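Local coordinates for L-isoleucine-4-hydroxylase (Bacillus thuringiensis, PDB 6LNH) that hydroxylates L-isoleucine to (4S)-4-hydroxy-L-isoleucine with ferrous iron, 2-oxoglutarate and oxygen, and also oxidises other aliphatic and sulfur-containing L-amino acids, at the interface of chains A and B. Residues are numbered along the deposited sequence; one frame, centred on the assembly and turned at random. Chains: chain A/B, L-isoleucine-4-hydroxylase.

The interface of chains A and B. Residues chain A 194, 202-205; chain B 161, 227-229.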
loop_
_atom_site.group_PDB
_atom_site.type_symbol
_atom_site.label_atom_id
_atom_site.label_comp_id
_atom_site.label_asym_id
_atom_site.label_seq_id
_atom_site.Cartn_x
_atom_site.Cartn_y
_atom_site.Cartn_z
ATOM N N LEU A 194 7.576 -15.085 7.451
ATOM C CA LEU A 194 8.967 -15.031 7.874
ATOM C C LEU A 194 9.621 -16.398 7.713
ATOM O O LEU A 194 8.991 -17.429 7.963
ATOM C CB LEU A 194 9.069 -14.574 9.331
ATOM C CG LEU A 194 8.244 -13.334 9.683
ATOM C CD1 LEU A 194 8.234 -13.103 11.183
ATOM C CD2 LEU A 194 8.781 -12.113 8.955
ATOM N N ILE A 202 15.929 -13.613 11.556
ATOM C CA ILE A 202 15.017 -13.594 10.428
ATOM C C ILE A 202 15.880 -13.547 9.179
ATOM O O ILE A 202 16.707 -12.639 9.026
ATOM C CB ILE A 202 14.057 -12.402 10.498
ATOM C CG1 ILE A 202 13.270 -12.445 11.813
ATOM C CG2 ILE A 202 13.143 -12.414 9.306
ATOM C CD1 ILE A 202 12.364 -13.654 11.954
ATOM N N ASN A 203 15.709 -14.532 8.299
ATOM C CA ASN A 203 16.541 -14.631 7.108
ATOM C C ASN A 203 15.831 -14.227 5.828
ATOM O O ASN A 203 16.486 -13.750 4.902
ATOM C CB ASN A 203 17.082 -16.056 6.963
ATOM C CG ASN A 203 17.726 -16.552 8.242
ATOM O OD1 ASN A 203 17.344 -17.585 8.789
ATOM N ND2 ASN A 203 18.699 -15.797 8.741
ATOM N N GLN A 204 14.517 -14.388 5.751
ATOM C CA GLN A 204 13.801 -14.019 4.539
ATOM C C GLN A 204 12.395 -13.588 4.919
ATOM O O GLN A 204 11.767 -14.171 5.805
ATOM C CB GLN A 204 13.764 -15.160 3.513
ATOM C CG GLN A 204 13.328 -14.715 2.113
ATOM C CD GLN A 204 14.490 -14.285 1.231
ATOM O OE1 GLN A 204 15.501 -13.782 1.722
ATOM N NE2 GLN A 204 14.348 -14.479 -0.078
ATOM N N PHE A 205 11.904 -12.578 4.217
ATOM C CA PHE A 205 10.635 -11.926 4.508
ATOM C C PHE A 205 9.848 -11.917 3.205
ATOM O O PHE A 205 10.241 -11.255 2.238
ATOM C CB PHE A 205 10.899 -10.514 5.040
ATOM C CG PHE A 205 9.685 -9.783 5.551
ATOM C CD1 PHE A 205 8.592 -9.534 4.736
ATOM C CD2 PHE A 205 9.664 -9.297 6.848
ATOM C CE1 PHE A 205 7.498 -8.839 5.213
ATOM C CE2 PHE A 205 8.568 -8.603 7.332
ATOM C CZ PHE A 205 7.486 -8.372 6.514
ATOM N N PRO B 161 16.507 -9.093 5.734
ATOM C CA PRO B 161 15.498 -8.324 6.462
ATOM C C PRO B 161 16.066 -7.873 7.816
ATOM O O PRO B 161 16.936 -8.534 8.334
ATOM C CB PRO B 161 14.342 -9.315 6.640
ATOM C CG PRO B 161 14.998 -10.672 6.574
ATOM C CD PRO B 161 16.176 -10.509 5.638
ATOM N N PRO B 227 9.380 -7.635 11.923
ATOM C CA PRO B 227 10.578 -7.411 11.103
ATOM C C PRO B 227 10.293 -6.515 9.904
ATOM O O PRO B 227 9.161 -6.411 9.431
ATOM C CB PRO B 227 10.978 -8.823 10.664
ATOM C CG PRO B 227 10.426 -9.700 11.735
ATOM C CD PRO B 227 9.120 -9.071 12.115
ATOM N N LEU B 228 11.346 -5.861 9.422
ATOM C CA LEU B 228 11.276 -4.989 8.255
ATOM C C LEU B 228 11.851 -5.713 7.046
ATOM O O LEU B 228 12.966 -6.246 7.107
ATOM C CB LEU B 228 12.041 -3.686 8.505
ATOM C CG LEU B 228 11.867 -2.535 7.514
ATOM C CD1 LEU B 228 10.566 -1.789 7.767
ATOM C CD2 LEU B 228 13.056 -1.586 7.592
ATOM N N GLY B 229 11.097 -5.722 5.943
ATOM C CA GLY B 229 11.515 -6.392 4.733
ATOM C C GLY B 229 11.322 -5.505 3.504
ATOM O O GLY B 229 10.820 -4.387 3.604
#
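The backbone carbonyl oxygen O of A:Asn203 meets the ring methylene CD of B:Pro161 at 3.3 Å, a van der Waals approach that sets the pyrrolidine against the loop leading into strand 204-206. CG of the same ring lies near the carbonyl O of A:Ile202 and 3.7 Å from the branch methyl CG2 of A:Ile202. That methyl stands anti to the backbone N, while CG1 (chi1 -57°) lies beside the N and turns toward the second proline, reaching CG of B:Pro227 at 4.0 Å. Both methyls of A:Leu194, from strand 193-196, also rest on this CG, their side chain crossing the ring at about a right angle; the CG corner of the proline thus sits between leucine and isoleucine. A:Phe205 reaches across with its ring anti to the backbone N (chi1 -172°). One face of the ring takes CA of B:Gly229, 3.9 Å above the plane and nearer its edge than its centre, over the CG end of the ring. On the B:Pro227 side, CD2 and CE2 of the ring pack against CB of the proline, each 4.1 Å away. At the other end of the phenylalanine side chain, CB touches CB of B:Pro161 at 4.0 Å. This small, mainly apolar patch recurs with the chains exchanged about the two-fold axis, and may help to join two hydroxylase subunits, although the structure alone does not show that this pairing forms in solution.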